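Long-range contacts in alanine racemase (Enterococcus faecalis, PDB 3E5P), which is an alanine racemase family protein with two chains in its assembly, each joining a TIM-type barrel to a largely beta C-terminal domain, and binds pyridoxal-5'-phosphate: residues C[268-273]-C[309-314]; C[277-282]-C[318-323]; C[285-290]-C[313-318]; C[249-254]-C[281-286]. The protein carries 1 engineered substitution. All coordinates share one frame; numbering follows the deposited sequence.

Interaction 1. Residues C[268-273]-C[309-314]; sequences GETYVT and VGRVCM. With PPI (propanoic acid), chain K.
Tyr271 lays one face of its ring on Val309, and following that side chain outward from the backbone explains most of the contact. Tyr271 CB lies 3.7 Å from Gly310 N, where the two segments bring their backbones nearest each other. CG leaves anti to the backbone N (chi1 -175°), a setting that carries the ring over Val309. Next come CG and CD2, both close above Val309 CB. That carbon sits almost under the middle of the Tyr271 ring, 3.6 Å from its centroid and 7° off the normal, a well-centred CH-pi contact. The two methyls then divide the rest of the ring between them: CG2 lies by CD2 and CE2, while Val309 CG1 reaches CE1 and comes to 3.7 Å from Tyr271 CZ. At the tip, OH turns to other partners, hydrogen-bonding Glu277 and, weakly, Arg320.

Thr270 makes the second half of the contact. Its CG2 methyl stands over one face of the Arg311 guanidinium, displaced toward the rim and 3.1 Å from Arg311 NH1. Between the backbones sits a water that accepts from Thr270 N at 2.8 Å and, more weakly, from Arg311 N at 3.3 Å.

The short strand 271-272 is thus packed on the loop between strands 304-307 and 317-321 of the C-terminal domain, with no direct hydrogen bond between the two segments. Flat groups against aliphatic carbon, plus that one water, make up the contact, while the tyrosine hydroxyl, fastened elsewhere, probably limits how far the ring can slide over the valine.

Interaction 2. Residues C[277-282]-C[318-323]; sequences EWIGTV and MIRLAE
Gly280 and Ile319 face each other as an antiparallel hydrogen-bonded pair, and around them the two strands are most tightly knit. Gly280 N gives a nearly straight bond to Ile319 O (2.9 Å, 174°), and Ile319 N returns one to Gly280 O at 3.0 Å. Side chains close both surfaces here. On one, Leu321 folds its CG and CD1 over the bare backbone of Gly280, and the CG1 of Ile319, set between its own N and carbonyl carbon (chi1 51°), passes beside Gly280 O and carries Ile319 CD1 to within 3.8 Å of Val282 CG2; those two side chains meet at about a right angle. On the other, Ile279 CG2 touches Met318 CB at 3.8 Å, and Arg139 of the second subunit packs on Met318 and Thr281.

Toward 277-278 and 320-323 the grip slackens. Trp278 and Leu321 meet through their beta carbons, CB to CB 4.0 Å, with the tryptophan partly exposed. Glu277 OE1 lies at the edge of the Arg320 guanidinium, close to its plane, but the salt bridge from Glu277 OE1 to Arg320 NE is long at 3.8 Å and the carboxylate is turned 74° from the guanidinium. The stronger partner of that oxygen is the hydroxyl of Tyr271. Beyond Leu321 the chain leaves for solvent, with Ala322 and Glu323 exposed and pointing away.

Together the strands form the central and one outer member of a twisted three-stranded antiparallel sheet in the C-terminal domain, strand 256-259 flanking 277-282 on its other side.

Interaction 3. Residues C[285-290]-C[313-318]; sequences GYADGW and CMDQCM. With PPI (propanoic acid), chain K.
Backbone hydrogen bonds come first: Tyr286 N donates to Cys313 O (3.0 Å, 157°), and Ala287 N to Met314 O at 3.1 Å. Successive amides at the start of a short 3-10 turn thus take up successive carbonyls of the opposing loop. Gly285, without a side chain, lets the loops close until Gly285 CA is 3.1 Å from Met314 O, a CA-H...O contact.

Aromatic contacts follow. The CG of Tyr286 stands between its own N and carbonyl carbon (chi1 54°), which folds the ring back under the 313-314 backbone; Met314 CA then sits over the Tyr286 ring, 3.5 Å from its centroid. Farther along, Cys317 SG approaches the five-membered ring of Trp290 obliquely, 3.8 Å from Trp290 CD1.

Apolar packing fills in between. Met314 CB leans on the phenol end of Tyr286, and Met314 CG, anti to its backbone N, comes to 3.5 Å from Ala287 CB.

Polar groups complete the contact. Asp288 OD2 receives Gly285 N through its anti lone pair, at 3.1 Å, so the turn braces itself. Arg365 forms salt bridges with both Asp288 and Asp315, and Arg7 takes the other oxygen of Asp288. Asp315 also touches the bound pyridoxal-5'-phosphate, while Met314 N donates to O2 of the propanoic acid at 3.0 Å.

Residues 313-315 therefore line the pocket of both ligands at the interface with the second subunit: their carbonyls hold Tyr286 and Ala287, the Met314 amide holds the propanoic acid, and Arg365, bridging Asp288 and Asp315, links the turn to the cofactor side.

Interaction 4. Residues C[249-254]-C[281-286]; sequences LTSELI and TVPIGY. With PPI (propanoic acid), chain K.
Two first torsions aim side chains of 249-254 at the proline: Ile254 CG1 is set between its own N and carbonyl carbon (chi1 57°), and Ser251 OG lies anti to the backbone N (chi1 -165°). Between them they take hold of Pro283, the centre of an inverse gamma turn in which Ile284 N gives a weak bond to Val282 O.

On the isoleucine, Ile254 CG1 passes 3.4 Å from Thr281 O, Ile254 CD1 goes on to Pro283 CB at 3.9 Å, and CG2 covers CG and CD of the same ring, the two side chains running antiparallel alongside one another. On the serine, Ser251 OG comes 3.4 Å from Pro283 CG. It lies beside Val282 CG1 as well. These are contacts with carbon; its hydrogen-bonding partner is Thr9, whose hydroxyl also bonds to Pro283 O, so one outside residue ties both segments together.

Ahead of the turn, a single hydrogen bond joins the backbones. Ile254 N donates to Thr281 O at 2.9 Å, and Leu253 CA approaches the same oxygen in a CA-H...O contact. Leu253 CD2 reaches across to Val282 CG2, 4.1 Å away, the two side chains meeting at a slant. Val88 of the second subunit packs on Ile254.

The contact joins two sheets of the C-terminal domain: strand 247-252 belongs to the six-stranded mixed sheet, strand 277-282 to the three-stranded antiparallel one. Past the turn the chains diverge, and their last touch is between methyls, Leu249 CD2 to Ile284 CD1 at 4.2 Å.

From the N terminus, interaction 4 closes first, as the chain leaving strand 247-252 returns at 281-286 and joins the six-stranded sheet to the three-stranded one. Interaction 1 opens within that span, at 268-273, and closes beyond it, so it crosses interaction 4; it also crosses interaction 2, which starts where interaction 4 closes and shares Thr281 and Val282 with it. Interaction 3 lies within the span of interaction 2, begins where interaction 4 ends (Gly285, Tyr286) and ends on the stretch where interaction 1 ends (Cys313, Met314). Val282 N to Cys317 O continues the pairing of interaction 2 toward interaction 3, and Val309 N to Met318 O links interaction 1 to this strand, all within the C-terminal domain.

Interaction 1. Residues C[268-273]-C[309-314]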
loop_
_atom_site.group_PDB
_atom_site.type_symbol
_atom_site.label_atom_id
_atom_site.label_comp_id
_atom_site.label_asym_id
_atom_site.label_seq_id
_atom_site.Cartn_x
_atom_site.Cartn_y
_atom_site.Cartn_z
ATOM N N GLY C 268 -16.003 12.656 11.332
ATOM C CA GLY C 268 -17.432 12.472 11.147
ATOM C C GLY C 268 -18.157 12.074 12.421
ATOM O O GLY C 268 -19.383 11.942 12.434
ATOM N N GLU C 269 -17.399 11.898 13.499
ATOM C CA GLU C 269 -17.963 11.495 14.778
ATOM C C GLU C 269 -18.840 10.270 14.552
ATOM O O GLU C 269 -20.023 10.264 14.902
ATOM C CB GLU C 269 -18.806 12.618 15.383
ATOM C CG GLU C 269 -19.165 12.365 16.840
ATOM C CD GLU C 269 -20.204 13.333 17.395
ATOM O OE1 GLU C 269 -20.399 13.339 18.636
ATOM O OE2 GLU C 269 -20.826 14.077 16.598
ATOM N N THR C 270 -18.259 9.236 13.952
ATOM C CA THR C 270 -19.003 8.016 13.683
ATOM C C THR C 270 -19.240 7.261 14.980
ATOM O O THR C 270 -20.161 6.455 15.075
ATOM C CB THR C 270 -18.244 7.097 12.718
ATOM O OG1 THR C 270 -17.086 6.575 13.375
ATOM C CG2 THR C 270 -17.824 7.856 11.481
ATOM N N TYR C 271 -18.404 7.530 15.978
ATOM C CA TYR C 271 -18.519 6.878 17.278
ATOM C C TYR C 271 -18.731 7.859 18.443
ATOM O O TYR C 271 -18.115 8.929 18.490
ATOM C CB TYR C 271 -17.264 6.057 17.560
ATOM C CG TYR C 271 -17.343 5.244 18.834
ATOM C CD1 TYR C 271 -18.150 4.106 18.907
ATOM C CD2 TYR C 271 -16.619 5.616 19.974
ATOM C CE1 TYR C 271 -18.236 3.356 20.076
ATOM C CE2 TYR C 271 -16.698 4.875 21.152
ATOM C CZ TYR C 271 -17.510 3.742 21.195
ATOM O OH TYR C 271 -17.596 2.990 22.344
ATOM N N VAL C 272 -19.605 7.489 19.377
ATOM C CA VAL C 272 -19.866 8.306 20.563
ATOM C C VAL C 272 -19.835 7.426 21.813
ATOM O O VAL C 272 -20.494 6.380 21.873
ATOM C CB VAL C 272 -21.236 9.035 20.496
ATOM C CG1 VAL C 272 -21.247 10.013 19.332
ATOM C CG2 VAL C 272 -22.369 8.028 20.372
ATOM N N THR C 273 -19.056 7.849 22.802
ATOM C CA THR C 273 -18.943 7.099 24.045
ATOM C C THR C 273 -20.322 6.830 24.635
ATOM O O THR C 273 -21.204 7.690 24.613
ATOM C CB THR C 273 -18.090 7.853 25.095
ATOM O OG1 THR C 273 -18.556 9.204 25.210
ATOM C CG2 THR C 273 -16.622 7.853 24.699
ATOM N N VAL C 309 -12.395 1.743 17.808
ATOM C CA VAL C 309 -13.535 2.635 17.681
ATOM C C VAL C 309 -13.445 3.911 16.983
ATOM O O VAL C 309 -12.388 4.487 17.234
ATOM C CB VAL C 309 -14.447 2.822 19.028
ATOM C CG1 VAL C 309 -15.035 1.506 19.549
ATOM C CG2 VAL C 309 -13.418 3.341 20.012
ATOM N N GLY C 310 -14.341 4.387 16.130
ATOM C CA GLY C 310 -14.097 5.643 15.441
ATOM C C GLY C 310 -13.306 5.452 14.159
ATOM O O GLY C 310 -12.680 4.418 13.944
ATOM N N ARG C 311 -13.313 6.461 13.307
ATOM C CA ARG C 311 -12.610 6.354 12.029
ATOM C C ARG C 311 -11.102 6.140 12.121
ATOM O O ARG C 311 -10.409 6.846 12.842
ATOM C CB ARG C 311 -12.887 7.591 11.182
ATOM C CG ARG C 311 -13.457 7.281 9.819
ATOM C CD ARG C 311 -14.724 6.493 9.947
ATOM N NE ARG C 311 -15.644 6.722 8.842
ATOM C CZ ARG C 311 -16.851 6.174 8.779
ATOM N NH1 ARG C 311 -17.251 5.366 9.747
ATOM N NH2 ARG C 311 -17.677 6.462 7.790
ATOM N N VAL C 312 -10.606 5.149 11.390
ATOM C CA VAL C 312 -9.178 4.877 11.348
ATOM C C VAL C 312 -8.551 6.058 10.640
ATOM O O VAL C 312 -8.961 6.400 9.540
ATOM C CB VAL C 312 -8.862 3.624 10.519
ATOM C CG1 VAL C 312 -7.359 3.495 10.332
ATOM C CG2 VAL C 312 -9.420 2.378 11.205
ATOM N N CYS C 313 -7.568 6.692 11.257
ATOM C CA CYS C 313 -6.920 7.837 10.620
ATOM C C CYS C 313 -5.818 7.404 9.649
ATOM O O CYS C 313 -5.551 6.220 9.458
ATOM C CB CYS C 313 -6.324 8.769 11.675
ATOM S SG CYS C 313 -7.537 9.414 12.829
ATOM N N MET C 314 -5.166 8.377 9.042
ATOM C CA MET C 314 -4.110 8.073 8.106
ATOM C C MET C 314 -2.937 7.443 8.829
ATOM O O MET C 314 -2.378 6.461 8.349
ATOM C CB MET C 314 -3.668 9.349 7.403
ATOM C CG MET C 314 -2.704 9.151 6.250
ATOM S SD MET C 314 -2.361 10.760 5.513
ATOM C CE MET C 314 -3.667 10.893 4.296
HETATM C C1 PPI K . -7.077 11.210 8.075
HETATM C C2 PPI K . -8.361 10.749 7.401
HETATM C C3 PPI K . -9.295 11.883 6.992
HETATM O O1 PPI K . -6.268 11.927 7.437
HETATM O O2 PPI K . -6.863 10.849 9.252
HETATM O O HOH W 1 -15.495 8.906 13.801
#

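Interaction 2. Residues C[277-282]-C[318-323]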
loop_
_atom_site.group_PDB
_atom_site.type_symbol
_atom_site.label_atom_id
_atom_site.label_comp_id
_atom_site.label_asym_id
_atom_site.label_seq_id
_atom_site.Cartn_x
_atom_site.Cartn_y
_atom_site.Cartn_z
ATOM N N GLU C 277 -15.239 5.614 29.361
ATOM C CA GLU C 277 -14.462 4.718 28.513
ATOM C C GLU C 277 -12.993 5.083 28.487
ATOM O O GLU C 277 -12.632 6.257 28.560
ATOM C CB GLU C 277 -15.000 4.731 27.080
ATOM C CG GLU C 277 -16.102 3.728 26.803
ATOM C CD GLU C 277 -16.610 3.807 25.370
ATOM O OE1 GLU C 277 -15.774 3.827 24.440
ATOM O OE2 GLU C 277 -17.848 3.844 25.173
ATOM N N TRP C 278 -12.147 4.064 28.387
ATOM C CA TRP C 278 -10.709 4.279 28.325
ATOM C C TRP C 278 -10.272 4.135 26.876
ATOM O O TRP C 278 -10.321 3.042 26.303
ATOM C CB TRP C 278 -9.968 3.266 29.197
ATOM C CG TRP C 278 -10.202 3.464 30.663
ATOM C CD1 TRP C 278 -11.239 2.979 31.405
ATOM C CD2 TRP C 278 -9.397 4.236 31.557
ATOM N NE1 TRP C 278 -11.133 3.403 32.706
ATOM C CE2 TRP C 278 -10.010 4.177 32.827
ATOM C CE3 TRP C 278 -8.217 4.974 31.409
ATOM C CZ2 TRP C 278 -9.484 4.829 33.942
ATOM C CZ3 TRP C 278 -7.694 5.622 32.517
ATOM C CH2 TRP C 278 -8.329 5.545 33.767
ATOM N N ILE C 279 -9.843 5.241 26.281
ATOM C CA ILE C 279 -9.429 5.209 24.890
ATOM C C ILE C 279 -7.919 5.303 24.692
ATOM O O ILE C 279 -7.271 6.243 25.169
ATOM C CB ILE C 279 -10.121 6.327 24.118
ATOM C CG1 ILE C 279 -11.612 6.337 24.471
ATOM C CG2 ILE C 279 -9.936 6.131 22.636
ATOM C CD1 ILE C 279 -12.321 5.011 24.276
ATOM N N GLY C 280 -7.371 4.318 23.977
ATOM C CA GLY C 280 -5.945 4.284 23.704
ATOM C C GLY C 280 -5.625 4.594 22.253
ATOM O O GLY C 280 -6.344 4.173 21.349
ATOM N N THR C 281 -4.541 5.328 22.026
ATOM C CA THR C 281 -4.133 5.703 20.676
ATOM C C THR C 281 -3.020 4.805 20.154
ATOM O O THR C 281 -1.983 4.638 20.795
ATOM C CB THR C 281 -3.653 7.156 20.631
ATOM O OG1 THR C 281 -4.765 8.021 20.886
ATOM C CG2 THR C 281 -3.057 7.486 19.271
ATOM N N VAL C 282 -3.239 4.239 18.975
ATOM C CA VAL C 282 -2.275 3.348 18.364
ATOM C C VAL C 282 -1.687 4.012 17.129
ATOM O O VAL C 282 -2.428 4.490 16.275
ATOM C CB VAL C 282 -2.951 2.054 17.963
ATOM C CG1 VAL C 282 -1.912 1.068 17.455
ATOM C CG2 VAL C 282 -3.723 1.496 19.149
ATOM N N MET C 318 -8.007 4.546 17.144
ATOM C CA MET C 318 -8.323 4.483 18.566
ATOM C C MET C 318 -8.982 3.168 18.962
ATOM O O MET C 318 -9.860 2.675 18.263
ATOM C CB MET C 318 -9.263 5.633 18.954
ATOM C CG MET C 318 -8.620 6.996 19.087
ATOM S SD MET C 318 -7.987 7.657 17.537
ATOM C CE MET C 318 -9.443 8.546 16.883
ATOM N N ILE C 319 -8.554 2.603 20.083
ATOM C CA ILE C 319 -9.140 1.372 20.582
ATOM C C ILE C 319 -9.671 1.616 21.984
ATOM O O ILE C 319 -9.035 2.304 22.782
ATOM C CB ILE C 319 -8.123 0.213 20.659
ATOM C CG1 ILE C 319 -6.873 0.649 21.417
ATOM C CG2 ILE C 319 -7.767 -0.254 19.279
ATOM C CD1 ILE C 319 -5.884 -0.479 21.610
ATOM N N ARG C 320 -10.852 1.070 22.264
ATOM C CA ARG C 320 -11.464 1.202 23.573
ATOM C C ARG C 320 -10.819 0.130 24.423
ATOM O O ARG C 320 -10.978 -1.059 24.159
ATOM C CB ARG C 320 -12.967 0.948 23.498
ATOM C CG ARG C 320 -13.629 0.755 24.863
ATOM C CD ARG C 320 -14.769 -0.256 24.779
ATOM N NE ARG C 320 -15.757 0.112 23.766
ATOM C CZ ARG C 320 -16.210 -0.715 22.827
ATOM N NH1 ARG C 320 -15.765 -1.962 22.769
ATOM N NH2 ARG C 320 -17.096 -0.290 21.937
ATOM N N LEU C 321 -10.075 0.553 25.435
ATOM C CA LEU C 321 -9.403 -0.384 26.308
ATOM C C LEU C 321 -10.401 -0.949 27.306
ATOM O O LEU C 321 -11.435 -0.339 27.574
ATOM C CB LEU C 321 -8.260 0.316 27.028
ATOM C CG LEU C 321 -7.250 0.991 26.099
ATOM C CD1 LEU C 321 -6.301 1.846 26.930
ATOM C CD2 LEU C 321 -6.502 -0.053 25.298
ATOM N N ALA C 322 -10.090 -2.124 27.838
ATOM C CA ALA C 322 -10.953 -2.793 28.799
ATOM C C ALA C 322 -10.868 -2.111 30.154
ATOM O O ALA C 322 -11.839 -1.523 30.642
ATOM C CB ALA C 322 -10.545 -4.257 28.927
ATOM N N GLU C 323 -9.699 -2.199 30.767
ATOM C CA GLU C 323 -9.493 -1.590 32.068
ATOM C C GLU C 323 -8.321 -0.636 31.937
ATOM O O GLU C 323 -7.505 -0.769 31.023
ATOM C CB GLU C 323 -9.206 -2.676 33.113
ATOM C CG GLU C 323 -10.319 -3.728 33.202
ATOM C CD GLU C 323 -9.968 -4.914 34.095
ATOM O OE1 GLU C 323 -8.872 -5.495 33.914
ATOM O OE2 GLU C 323 -10.796 -5.274 34.965
#

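Interaction 3. Residues C[285-290]-C[313-318]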
loop_
_atom_site.group_PDB
_atom_site.type_symbol
_atom_site.label_atom_id
_atom_site.label_comp_id
_atom_site.label_asym_id
_atom_site.label_seq_id
_atom_site.Cartn_x
_atom_site.Cartn_y
_atom_site.Cartn_z
ATOM N N GLY C 285 -2.016 3.643 10.809
ATOM C CA GLY C 285 -3.208 4.116 10.127
ATOM C C GLY C 285 -3.370 3.470 8.767
ATOM O O GLY C 285 -2.652 2.529 8.436
ATOM N N TYR C 286 -4.298 3.962 7.958
ATOM C CA TYR C 286 -4.471 3.356 6.651
ATOM C C TYR C 286 -3.278 3.573 5.727
ATOM O O TYR C 286 -2.949 2.687 4.952
ATOM C CB TYR C 286 -5.796 3.798 5.998
ATOM C CG TYR C 286 -6.048 5.277 5.889
ATOM C CD1 TYR C 286 -5.437 6.030 4.890
ATOM C CD2 TYR C 286 -6.930 5.923 6.769
ATOM C CE1 TYR C 286 -5.690 7.392 4.758
ATOM C CE2 TYR C 286 -7.194 7.286 6.655
ATOM C CZ TYR C 286 -6.564 8.020 5.643
ATOM O OH TYR C 286 -6.759 9.378 5.538
ATOM N N ALA C 287 -2.605 4.714 5.831
ATOM C CA ALA C 287 -1.434 4.982 4.991
ATOM C C ALA C 287 -0.356 3.918 5.208
ATOM O O ALA C 287 0.616 3.851 4.464
ATOM C CB ALA C 287 -0.859 6.365 5.301
ATOM N N ASP C 288 -0.539 3.098 6.239
ATOM C CA ASP C 288 0.391 2.022 6.568
ATOM C C ASP C 288 -0.198 0.719 6.072
ATOM O O ASP C 288 0.448 -0.321 6.125
ATOM C CB ASP C 288 0.589 1.903 8.093
ATOM C CG ASP C 288 1.351 3.072 8.683
ATOM O OD1 ASP C 288 2.569 3.181 8.430
ATOM O OD2 ASP C 288 0.733 3.884 9.394
ATOM N N GLY C 289 -1.441 0.773 5.616
ATOM C CA GLY C 289 -2.085 -0.440 5.146
ATOM C C GLY C 289 -3.214 -0.906 6.053
ATOM O O GLY C 289 -3.972 -1.796 5.689
ATOM N N TRP C 290 -3.319 -0.319 7.241
ATOM C CA TRP C 290 -4.376 -0.666 8.187
ATOM C C TRP C 290 -5.570 0.136 7.681
ATOM O O TRP C 290 -5.858 1.224 8.178
ATOM C CB TRP C 290 -3.976 -0.217 9.603
ATOM C CG TRP C 290 -4.727 -0.902 10.705
ATOM C CD1 TRP C 290 -5.574 -0.327 11.616
ATOM C CD2 TRP C 290 -4.721 -2.303 10.994
ATOM N NE1 TRP C 290 -6.100 -1.288 12.452
ATOM C CE2 TRP C 290 -5.595 -2.510 12.092
ATOM C CE3 TRP C 290 -4.065 -3.409 10.427
ATOM C CZ2 TRP C 290 -5.830 -3.774 12.635
ATOM C CZ3 TRP C 290 -4.302 -4.670 10.965
ATOM C CH2 TRP C 290 -5.181 -4.840 12.063
ATOM N N CYS C 313 -7.568 6.692 11.257
ATOM C CA CYS C 313 -6.920 7.837 10.620
ATOM C C CYS C 313 -5.818 7.404 9.649
ATOM O O CYS C 313 -5.551 6.220 9.458
ATOM C CB CYS C 313 -6.324 8.769 11.675
ATOM S SG CYS C 313 -7.537 9.414 12.829
ATOM N N MET C 314 -5.166 8.377 9.042
ATOM C CA MET C 314 -4.110 8.073 8.106
ATOM C C MET C 314 -2.937 7.443 8.829
ATOM O O MET C 314 -2.378 6.461 8.349
ATOM C CB MET C 314 -3.668 9.349 7.403
ATOM C CG MET C 314 -2.704 9.151 6.250
ATOM S SD MET C 314 -2.361 10.760 5.513
ATOM C CE MET C 314 -3.667 10.893 4.296
ATOM N N ASP C 315 -2.589 7.978 9.998
ATOM C CA ASP C 315 -1.437 7.480 10.753
ATOM C C ASP C 315 -1.699 6.867 12.125
ATOM O O ASP C 315 -0.744 6.567 12.853
ATOM C CB ASP C 315 -0.425 8.607 10.919
ATOM C CG ASP C 315 -0.273 9.423 9.665
ATOM O OD1 ASP C 315 0.182 8.860 8.648
ATOM O OD2 ASP C 315 -0.626 10.624 9.691
ATOM N N GLN C 316 -2.973 6.681 12.479
ATOM C CA GLN C 316 -3.330 6.100 13.772
ATOM C C GLN C 316 -4.819 5.807 13.931
ATOM O O GLN C 316 -5.639 6.296 13.159
ATOM C CB GLN C 316 -2.873 7.026 14.897
ATOM C CG GLN C 316 -3.411 8.420 14.787
ATOM C CD GLN C 316 -2.394 9.469 15.187
ATOM O OE1 GLN C 316 -2.677 10.668 15.141
ATOM N NE2 GLN C 316 -1.200 9.027 15.578
ATOM N N CYS C 317 -5.154 4.989 14.926
ATOM C CA CYS C 317 -6.547 4.643 15.210
ATOM C C CYS C 317 -6.752 4.543 16.715
ATOM O O CYS C 317 -5.788 4.475 17.472
ATOM C CB CYS C 317 -6.949 3.326 14.526
ATOM S SG CYS C 317 -5.763 1.968 14.637
ATOM N N MET C 318 -8.007 4.546 17.144
ATOM C CA MET C 318 -8.323 4.483 18.566
ATOM C C MET C 318 -8.982 3.168 18.962
ATOM O O MET C 318 -9.860 2.675 18.263
ATOM C CB MET C 318 -9.263 5.633 18.954
ATOM C CG MET C 318 -8.620 6.996 19.087
ATOM S SD MET C 318 -7.987 7.657 17.537
ATOM C CE MET C 318 -9.443 8.546 16.883
HETATM C C1 PPI K . -7.077 11.210 8.075
HETATM C C2 PPI K . -8.361 10.749 7.401
HETATM C C3 PPI K . -9.295 11.883 6.992
HETATM O O1 PPI K . -6.268 11.927 7.437
HETATM O O2 PPI K . -6.863 10.849 9.252
#

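Interaction 4. Residues C[249-254]-C[281-286]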
loop_
_atom_site.group_PDB
_atom_site.type_symbol
_atom_site.label_atom_id
_atom_site.label_comp_id
_atom_site.label_asym_id
_atom_site.label_seq_id
_atom_site.Cartn_x
_atom_site.Cartn_y
_atom_site.Cartn_z
ATOM N N LEU C 249 2.104 -8.541 13.186
ATOM C CA LEU C 249 2.049 -7.086 13.118
ATOM C C LEU C 249 1.874 -6.521 14.517
ATOM O O LEU C 249 0.858 -6.746 15.172
ATOM C CB LEU C 249 0.902 -6.660 12.202
ATOM C CG LEU C 249 0.608 -5.174 11.981
ATOM C CD1 LEU C 249 1.856 -4.409 11.591
ATOM C CD2 LEU C 249 -0.444 -5.066 10.895
ATOM N N THR C 250 2.875 -5.773 14.958
ATOM C CA THR C 250 2.894 -5.212 16.295
ATOM C C THR C 250 2.948 -3.697 16.359
ATOM O O THR C 250 3.460 -3.046 15.451
ATOM C CB THR C 250 4.111 -5.779 17.055
ATOM O OG1 THR C 250 3.874 -7.161 17.348
ATOM C CG2 THR C 250 4.370 -5.026 18.327
ATOM N N SER C 251 2.411 -3.143 17.442
ATOM C CA SER C 251 2.437 -1.699 17.674
ATOM C C SER C 251 2.350 -1.460 19.175
ATOM O O SER C 251 2.590 -2.381 19.955
ATOM C CB SER C 251 1.286 -0.986 16.964
ATOM O OG SER C 251 1.527 0.413 16.916
ATOM N N GLU C 252 2.003 -0.247 19.587
ATOM C CA GLU C 252 1.933 0.042 21.007
ATOM C C GLU C 252 1.092 1.270 21.329
ATOM O O GLU C 252 1.026 2.209 20.540
ATOM C CB GLU C 252 3.357 0.211 21.562
ATOM C CG GLU C 252 3.630 1.530 22.290
ATOM C CD GLU C 252 5.033 1.606 22.912
ATOM O OE1 GLU C 252 5.314 2.606 23.615
ATOM O OE2 GLU C 252 5.855 0.676 22.700
ATOM N N LEU C 253 0.438 1.251 22.488
ATOM C CA LEU C 253 -0.377 2.381 22.920
ATOM C C LEU C 253 0.585 3.529 23.172
ATOM O O LEU C 253 1.588 3.353 23.858
ATOM C CB LEU C 253 -1.119 2.056 24.223
ATOM C CG LEU C 253 -2.160 0.928 24.242
ATOM C CD1 LEU C 253 -2.744 0.806 25.646
ATOM C CD2 LEU C 253 -3.272 1.201 23.221
ATOM N N ILE C 254 0.311 4.698 22.612
ATOM C CA ILE C 254 1.198 5.826 22.842
ATOM C C ILE C 254 0.448 6.951 23.525
ATOM O O ILE C 254 0.953 8.062 23.655
ATOM C CB ILE C 254 1.796 6.353 21.534
ATOM C CG1 ILE C 254 0.673 6.740 20.571
ATOM C CG2 ILE C 254 2.720 5.309 20.934
ATOM C CD1 ILE C 254 1.161 7.511 19.373
ATOM N N THR C 281 -4.541 5.328 22.026
ATOM C CA THR C 281 -4.133 5.703 20.676
ATOM C C THR C 281 -3.020 4.805 20.154
ATOM O O THR C 281 -1.983 4.638 20.795
ATOM C CB THR C 281 -3.653 7.156 20.631
ATOM O OG1 THR C 281 -4.765 8.021 20.886
ATOM C CG2 THR C 281 -3.057 7.486 19.271
ATOM N N VAL C 282 -3.239 4.239 18.975
ATOM C CA VAL C 282 -2.275 3.348 18.364
ATOM C C VAL C 282 -1.687 4.012 17.129
ATOM O O VAL C 282 -2.428 4.490 16.275
ATOM C CB VAL C 282 -2.951 2.054 17.963
ATOM C CG1 VAL C 282 -1.912 1.068 17.455
ATOM C CG2 VAL C 282 -3.723 1.496 19.149
ATOM N N PRO C 283 -0.343 4.035 17.015
ATOM C CA PRO C 283 0.382 4.646 15.890
ATOM C C PRO C 283 0.479 3.850 14.574
ATOM O O PRO C 283 1.576 3.545 14.102
ATOM C CB PRO C 283 1.753 4.936 16.494
ATOM C CG PRO C 283 1.959 3.729 17.376
ATOM C CD PRO C 283 0.599 3.518 18.028
ATOM N N ILE C 284 -0.673 3.513 14.000
ATOM C CA ILE C 284 -0.756 2.813 12.714
ATOM C C ILE C 284 -2.064 3.286 12.090
ATOM O O ILE C 284 -3.096 3.348 12.775
ATOM C CB ILE C 284 -0.805 1.279 12.863
ATOM C CG1 ILE C 284 -0.760 0.629 11.475
ATOM C CG2 ILE C 284 -2.090 0.860 13.569
ATOM C CD1 ILE C 284 -0.497 -0.869 11.496
ATOM N N GLY C 285 -2.016 3.643 10.809
ATOM C CA GLY C 285 -3.208 4.116 10.127
ATOM C C GLY C 285 -3.370 3.470 8.767
ATOM O O GLY C 285 -2.652 2.529 8.436
ATOM N N TYR C 286 -4.298 3.962 7.958
ATOM C CA TYR C 286 -4.471 3.356 6.651
ATOM C C TYR C 286 -3.278 3.573 5.727
ATOM O O TYR C 286 -2.949 2.687 4.952
ATOM C CB TYR C 286 -5.796 3.798 5.998
ATOM C CG TYR C 286 -6.048 5.277 5.889
ATOM C CD1 TYR C 286 -5.437 6.030 4.890
ATOM C CD2 TYR C 286 -6.930 5.923 6.769
ATOM C CE1 TYR C 286 -5.690 7.392 4.758
ATOM C CE2 TYR C 286 -7.194 7.286 6.655
ATOM C CZ TYR C 286 -6.564 8.020 5.643
ATOM O OH TYR C 286 -6.759 9.378 5.538
HETATM C C1 PPI K . -7.077 11.210 8.075
HETATM C C2 PPI K . -8.361 10.749 7.401
HETATM C C3 PPI K . -9.295 11.883 6.992
HETATM O O1 PPI K . -6.268 11.927 7.437
HETATM O O2 PPI K . -6.863 10.849 9.252
#